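Local structure of Thg1-like uncharacterized protein (Bacillus thuringiensis, 4KGM) at residues P44-L49 / E118-K123; I79-Y84 / Q90-N95. The protein is probably a tRNA(His) guanylyltransferase-like enzyme, with a polymerase palm-like catalytic domain that binds ATP and magnesium. All blocks are in the same frame, centred on the assembly; numbering follows the deposited sequence.

Contact 1 of 2, residues P44-L49 / E118-K123; sequences PFDQDL and EKYPDK. With ATP (adenosine-5'-triphosphate), chain E.
At the rim of the ATP pocket, where helix 47-63 begins with an N-cap aspartate, D48 and Y120 join this helix start to the turn that follows helix 97-119. Y120 OH donates to D48 OD2 at 2.9 Å, meeting the carboxylate on its anti side and 15° out of its plane. The side chains run nearly at right angles. D48 CB sits at the edge of the phenol, near the ring plane and 3.8 Å from Y120 CE1, an approach set by a first torsion (chi1 -78°) that turns CG away from the carbonyl carbon.

Two residues before D48 lies the cap itself, D46. Its OD2 accepts the capping bond from L49 N, though the modelled length is short enough to be doubtful, while D46 OD1 takes the backbone N-H of A42; with its two oxygens facing different backbone N-H groups, the carboxylate is probably restrained in rotation. The same segment also lies along the base: D46 N makes a weak hydrogen bond to N1 of ATP, whose bonds to H35 and F34 help hold it in place. Against the adenine, L49 CD2 lies 3.5 Å from ATP C6.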
loop_
_atom_site.group_PDB
_atom_site.type_symbol
_atom_site.label_atom_id
_atom_site.label_comp_id
_atom_site.label_asym_id
_atom_site.label_seq_id
_atom_site.Cartn_x
_atom_site.Cartn_y
_atom_site.Cartn_z
ATOM N N PRO A 44 33.742 21.654 -10.261
ATOM C CA PRO A 44 32.847 20.605 -9.761
ATOM C C PRO A 44 31.648 21.157 -8.988
ATOM O O PRO A 44 30.618 20.488 -8.907
ATOM C CB PRO A 44 33.751 19.809 -8.818
ATOM C CG PRO A 44 34.697 20.827 -8.287
ATOM C CD PRO A 44 34.942 21.797 -9.417
ATOM N N PHE A 45 31.782 22.358 -8.436
ATOM C CA PHE A 45 30.714 22.945 -7.635
ATOM C C PHE A 45 30.305 24.320 -8.156
ATOM O O PHE A 45 31.147 25.197 -8.350
ATOM C CB PHE A 45 31.138 23.038 -6.167
ATOM N N ASP A 46 29.007 24.499 -8.385
ATOM C CA ASP A 46 28.473 25.772 -8.857
ATOM C C ASP A 46 27.756 26.514 -7.729
ATOM O O ASP A 46 26.794 26.006 -7.153
ATOM C CB ASP A 46 27.526 25.550 -10.038
ATOM C CG ASP A 46 27.021 26.850 -10.636
ATOM O OD1 ASP A 46 27.659 27.362 -11.581
ATOM O OD2 ASP A 46 25.985 27.363 -10.163
ATOM N N GLN A 47 28.231 27.717 -7.420
ATOM C CA GLN A 47 27.675 28.512 -6.329
ATOM C C GLN A 47 26.253 28.975 -6.631
ATOM O O GLN A 47 25.413 29.044 -5.737
ATOM C CB GLN A 47 28.570 29.721 -6.042
ATOM C CG GLN A 47 28.145 30.553 -4.838
ATOM C CD GLN A 47 28.587 29.947 -3.519
ATOM O OE1 GLN A 47 29.434 29.054 -3.486
ATOM N NE2 GLN A 47 28.014 30.433 -2.422
ATOM N N ASP A 48 25.987 29.294 -7.894
ATOM C CA ASP A 48 24.662 29.750 -8.306
ATOM C C ASP A 48 23.620 28.642 -8.198
ATOM O O ASP A 48 22.504 28.870 -7.729
ATOM C CB ASP A 48 24.698 30.302 -9.734
ATOM C CG ASP A 48 25.280 31.699 -9.804
ATOM O OD1 ASP A 48 25.115 32.462 -8.827
ATOM O OD2 ASP A 48 25.900 32.036 -10.834
ATOM N N LEU A 49 23.989 27.443 -8.637
ATOM C CA LEU A 49 23.090 26.298 -8.587
ATOM C C LEU A 49 22.802 25.895 -7.145
ATOM O O LEU A 49 21.654 25.639 -6.777
ATOM C CB LEU A 49 23.690 25.114 -9.347
ATOM C CG LEU A 49 22.843 23.841 -9.381
ATOM C CD1 LEU A 49 21.593 24.050 -10.219
ATOM C CD2 LEU A 49 23.655 22.666 -9.902
ATOM N N GLU A 118 16.495 33.606 -13.230
ATOM C CA GLU A 118 17.034 34.947 -13.024
ATOM C C GLU A 118 18.392 35.104 -13.701
ATOM O O GLU A 118 18.607 36.034 -14.479
ATOM C CB GLU A 118 17.172 35.253 -11.531
ATOM C CG GLU A 118 15.871 35.204 -10.749
ATOM C CD GLU A 118 16.076 35.462 -9.267
ATOM O OE1 GLU A 118 15.152 35.170 -8.478
ATOM O OE2 GLU A 118 17.160 35.958 -8.891
ATOM N N LYS A 119 19.305 34.187 -13.398
ATOM C CA LYS A 119 20.664 34.258 -13.922
ATOM C C LYS A 119 20.868 33.332 -15.116
ATOM O O LYS A 119 21.871 33.432 -15.823
ATOM C CB LYS A 119 21.677 33.925 -12.824
ATOM N N TYR A 120 19.921 32.426 -15.334
ATOM C CA TYR A 120 20.033 31.470 -16.430
ATOM C C TYR A 120 18.703 31.247 -17.142
ATOM O O TYR A 120 18.147 30.152 -17.084
ATOM C CB TYR A 120 20.567 30.131 -15.913
ATOM C CG TYR A 120 21.900 30.229 -15.204
ATOM C CD1 TYR A 120 21.966 30.445 -13.832
ATOM C CD2 TYR A 120 23.092 30.102 -15.906
ATOM C CE1 TYR A 120 23.182 30.536 -13.182
ATOM C CE2 TYR A 120 24.312 30.191 -15.263
ATOM C CZ TYR A 120 24.351 30.407 -13.902
ATOM O OH TYR A 120 25.563 30.495 -13.259
ATOM N N PRO A 121 18.193 32.281 -17.830
ATOM C CA PRO A 121 16.899 32.150 -18.510
ATOM C C PRO A 121 16.964 31.219 -19.718
ATOM O O PRO A 121 15.923 30.860 -20.273
ATOM C CB PRO A 121 16.592 33.583 -18.953
ATOM C CG PRO A 121 17.926 34.226 -19.092
ATOM C CD PRO A 121 18.788 33.616 -18.025
ATOM N N ASP A 122 18.172 30.834 -20.116
ATOM C CA ASP A 122 18.357 29.940 -21.253
ATOM C C ASP A 122 18.285 28.475 -20.829
ATOM O O ASP A 122 18.092 27.587 -21.662
ATOM C CB ASP A 122 19.690 30.227 -21.949
ATOM N N LYS A 123 18.447 28.231 -19.531
ATOM C CA LYS A 123 18.363 26.883 -18.979
ATOM C C LYS A 123 16.987 26.284 -19.255
ATOM O O LYS A 123 15.976 26.978 -19.150
ATOM C CB LYS A 123 18.610 26.911 -17.470
ATOM C CG LYS A 123 19.650 25.918 -16.972
ATOM C CD LYS A 123 21.053 26.501 -17.040
ATOM C CE LYS A 123 22.069 25.589 -16.369
ATOM N NZ LYS A 123 23.430 26.194 -16.333
HETATM P PG ATP E . 18.183 10.862 -12.287
HETATM O O1G ATP E . 18.777 9.540 -11.860
HETATM O O2G ATP E . 17.053 10.752 -13.284
HETATM O O3G ATP E . 17.896 11.798 -11.138
HETATM P PB ATP E . 20.543 12.414 -12.420
HETATM O O1B ATP E . 19.925 13.528 -11.608
HETATM O O2B ATP E . 21.558 12.762 -13.482
HETATM O O3B ATP E . 19.374 11.559 -13.126
HETATM P PA ATP E . 22.013 11.865 -10.124
HETATM O O1A ATP E . 22.862 10.741 -9.582
HETATM O O2A ATP E . 21.014 12.567 -9.234
HETATM O O3A ATP E . 21.235 11.347 -11.433
HETATM O "O5'" ATP E . 22.971 12.984 -10.776
HETATM C "C5'" ATP E . 23.207 14.225 -10.117
HETATM C "C4'" ATP E . 24.013 15.131 -11.040
HETATM O "O4'" ATP E . 23.886 16.501 -10.653
HETATM C "C3'" ATP E . 25.495 14.792 -11.009
HETATM O "O3'" ATP E . 25.889 14.219 -12.260
HETATM C "C2'" ATP E . 26.215 16.109 -10.792
HETATM O "O2'" ATP E . 27.185 16.320 -11.822
HETATM C "C1'" ATP E . 25.131 17.174 -10.856
HETATM N N9 ATP E . 25.346 18.217 -9.819
HETATM C C8 ATP E . 24.923 18.166 -8.542
HETATM N N7 ATP E . 25.285 19.284 -7.862
HETATM C C5 ATP E . 25.955 20.079 -8.716
HETATM C C6 ATP E . 26.613 21.405 -8.651
HETATM N N6 ATP E . 26.626 22.126 -7.504
HETATM N N1 ATP E . 27.198 21.872 -9.776
HETATM C C2 ATP E . 27.191 21.166 -10.922
HETATM N N3 ATP E . 26.615 19.959 -11.054
HETATM C C4 ATP E . 25.992 19.371 -10.005
#

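Contact 2 of 2, residues I79-Y84 / Q90-N95; sequences ILITNY and QSWFEN
The indole of W92 is approached obliquely across the contact by I81, whose CD1 comes to 4.3 Å from W92 CE3. On one face the indole carries the phenyl of its neighbour F93, with F93 CE2 3.3 Å above the W92 ring plane and toward the rim; W92 NE1 in turn lies over the rim of one face of the F93 ring. I64 and the helix 97-119 residues I100, V103 and S104 also touch W92, placing the indole between the sheet and that helix.

A second pair of flat groups belongs to N83 and N95, whose side chains cross at about a right angle, their amide planes 35° apart. Their ND2 atoms, both donors, do not bond each other; a water accepts from N83 ND2 at 2.9 Å and from N95 ND2 at 2.8 Å. N83 also donates to S91 OG, 2.7 Å from ND2 and 24° out of the amide plane, its CG being held between the backbone N and carbonyl carbon (chi1 54°). Another water donates to T82 O and Q90 O, spanning the two backbones.

The chain at 91-95 folds into two overlapping turns, E94 N bonding to S91 O and N95 N to W92 O, with F93, E94 and N95 all in the left-handed helical region. This tight coil brings the side chains of S91 and N95 to the same amide.

Because N95 ND2 also donates to L19 O, and N83 OD1 accepts a weak bond from M23 N, the polar ends are matched to the segment before strand 25-31 as well. The implication is a buried polar seam: each amide nitrogen has two acceptors, one of them a shared water that reconciles two facing donors.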
loop_
_atom_site.group_PDB
_atom_site.type_symbol
_atom_site.label_atom_id
_atom_site.label_comp_id
_atom_site.label_asym_id
_atom_site.label_seq_id
_atom_site.Cartn_x
_atom_site.Cartn_y
_atom_site.Cartn_z
ATOM N N ILE A 79 13.740 16.238 3.701
ATOM C CA ILE A 79 12.995 17.044 4.661
ATOM C C ILE A 79 12.468 16.193 5.812
ATOM O O ILE A 79 11.792 15.185 5.591
ATOM C CB ILE A 79 11.810 17.756 3.985
ATOM C CG1 ILE A 79 12.288 18.518 2.745
ATOM C CG2 ILE A 79 11.112 18.684 4.970
ATOM C CD1 ILE A 79 11.169 18.982 1.843
ATOM N N LEU A 80 12.788 16.595 7.039
ATOM C CA LEU A 80 12.280 15.916 8.227
ATOM C C LEU A 80 10.989 16.562 8.707
ATOM O O LEU A 80 10.968 17.742 9.063
ATOM C CB LEU A 80 13.313 15.933 9.355
ATOM C CG LEU A 80 12.777 15.553 10.741
ATOM C CD1 LEU A 80 12.277 14.115 10.765
ATOM C CD2 LEU A 80 13.826 15.774 11.816
ATOM N N ILE A 81 9.914 15.780 8.717
ATOM C CA ILE A 81 8.620 16.264 9.180
ATOM C C ILE A 81 8.174 15.498 10.420
ATOM O O ILE A 81 8.199 14.266 10.441
ATOM C CB ILE A 81 7.540 16.113 8.093
ATOM C CG1 ILE A 81 8.053 16.637 6.750
ATOM C CG2 ILE A 81 6.270 16.837 8.501
ATOM C CD1 ILE A 81 7.085 16.424 5.609
ATOM N N THR A 82 7.780 16.229 11.456
ATOM C CA THR A 82 7.230 15.614 12.658
ATOM C C THR A 82 5.803 16.095 12.871
ATOM O O THR A 82 5.484 17.250 12.589
ATOM C CB THR A 82 8.067 15.935 13.913
ATOM O OG1 THR A 82 8.009 17.341 14.184
ATOM C CG2 THR A 82 9.514 15.510 13.716
ATOM N N ASN A 83 4.945 15.209 13.368
ATOM C CA ASN A 83 3.539 15.536 13.569
ATOM C C ASN A 83 3.040 15.151 14.957
ATOM O O ASN A 83 1.860 14.856 15.139
ATOM C CB ASN A 83 2.681 14.854 12.504
ATOM C CG ASN A 83 2.913 13.357 12.447
ATOM O OD1 ASN A 83 3.645 12.798 13.267
ATOM N ND2 ASN A 83 2.289 12.695 11.476
ATOM N N TYR A 84 3.943 15.154 15.932
ATOM C CA TYR A 84 3.598 14.748 17.289
ATOM C C TYR A 84 4.111 15.735 18.333
ATOM O O TYR A 84 4.386 15.356 19.472
ATOM C CB TYR A 84 4.139 13.346 17.577
ATOM C CG TYR A 84 5.587 13.153 17.186
ATOM C CD1 TYR A 84 5.929 12.668 15.929
ATOM C CD2 TYR A 84 6.614 13.452 18.074
ATOM C CE1 TYR A 84 7.251 12.488 15.565
ATOM C CE2 TYR A 84 7.940 13.274 17.717
ATOM C CZ TYR A 84 8.252 12.793 16.462
ATOM O OH TYR A 84 9.569 12.613 16.103
ATOM N N GLN A 90 -1.816 18.178 13.936
ATOM C CA GLN A 90 -2.372 17.615 12.711
ATOM C C GLN A 90 -1.252 17.279 11.737
ATOM O O GLN A 90 -0.122 17.737 11.902
ATOM C CB GLN A 90 -3.349 18.600 12.066
ATOM C CG GLN A 90 -4.493 19.022 12.975
ATOM C CD GLN A 90 -5.352 17.851 13.411
ATOM O OE1 GLN A 90 -6.201 17.377 12.657
ATOM N NE2 GLN A 90 -5.133 17.376 14.632
ATOM N N SER A 91 -1.566 16.480 10.723
ATOM C CA SER A 91 -0.572 16.088 9.730
ATOM C C SER A 91 -0.766 16.814 8.404
ATOM O O SER A 91 -1.895 17.086 7.991
ATOM C CB SER A 91 -0.595 14.574 9.504
ATOM O OG SER A 91 -0.019 13.886 10.600
ATOM N N TRP A 92 0.347 17.126 7.747
ATOM C CA TRP A 92 0.322 17.744 6.430
ATOM C C TRP A 92 -0.431 16.842 5.461
ATOM O O TRP A 92 -0.032 15.699 5.237
ATOM C CB TRP A 92 1.748 17.973 5.924
ATOM C CG TRP A 92 1.827 18.896 4.748
ATOM C CD1 TRP A 92 1.041 19.986 4.508
ATOM C CD2 TRP A 92 2.736 18.806 3.645
ATOM N NE1 TRP A 92 1.408 20.583 3.327
ATOM C CE2 TRP A 92 2.447 19.878 2.777
ATOM C CE3 TRP A 92 3.770 17.926 3.309
ATOM C CZ2 TRP A 92 3.152 20.093 1.596
ATOM C CZ3 TRP A 92 4.468 18.139 2.134
ATOM C CH2 TRP A 92 4.155 19.215 1.292
ATOM N N PHE A 93 -1.528 17.358 4.908
ATOM C CA PHE A 93 -2.393 16.602 4.000
ATOM C C PHE A 93 -2.906 15.305 4.631
ATOM O O PHE A 93 -3.228 14.348 3.922
ATOM C CB PHE A 93 -1.675 16.300 2.679
ATOM C CG PHE A 93 -1.393 17.518 1.845
ATOM C CD1 PHE A 93 -2.346 18.511 1.693
ATOM C CD2 PHE A 93 -0.169 17.669 1.209
ATOM C CE1 PHE A 93 -2.084 19.632 0.921
ATOM C CE2 PHE A 93 0.099 18.787 0.439
ATOM C CZ PHE A 93 -0.861 19.770 0.295
ATOM N N GLU A 94 -2.973 15.285 5.961
ATOM C CA GLU A 94 -3.414 14.111 6.715
ATOM C C GLU A 94 -2.551 12.885 6.423
ATOM O O GLU A 94 -3.046 11.757 6.410
ATOM C CB GLU A 94 -4.890 13.808 6.437
ATOM C CG GLU A 94 -5.826 14.961 6.756
ATOM C CD GLU A 94 -7.218 14.748 6.199
ATOM O OE1 GLU A 94 -7.343 14.101 5.137
ATOM O OE2 GLU A 94 -8.189 15.226 6.824
ATOM N N ASN A 95 -1.262 13.124 6.194
ATOM C CA ASN A 95 -0.298 12.069 5.876
ATOM C C ASN A 95 -0.622 11.257 4.618
ATOM O O ASN A 95 -0.225 10.098 4.500
ATOM C CB ASN A 95 -0.062 11.148 7.080
ATOM C CG ASN A 95 1.192 11.513 7.859
ATOM O OD1 ASN A 95 1.752 12.597 7.688
ATOM N ND2 ASN A 95 1.642 10.603 8.716
HETATM O O HOH W 1 2.591 18.453 11.669
HETATM O O HOH W 2 3.502 10.170 10.713
#

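Overall arrangement
Read from the N terminus, the chain passes strand 25-31 and reaches 44-49, the first half of contact 1, at the start of helix 47-63. Strands 67-73 and 76-81 follow, and contact 2 closes the short loop after 76-81 by bringing 90-95 back against 79-84. Helix 97-119 then carries the chain to 118-123, which completes contact 1. Contact 2 is therefore nested within the longer loop closed by contact 1, yet their centres are 32 Å apart, on opposite sides of the chain's centre. One joins the start of helix 47-63 to the turn after helix 97-119, beside the nucleotide; the other joins the far end of the palm-like antiparallel sheet to the approach to helix 97-119.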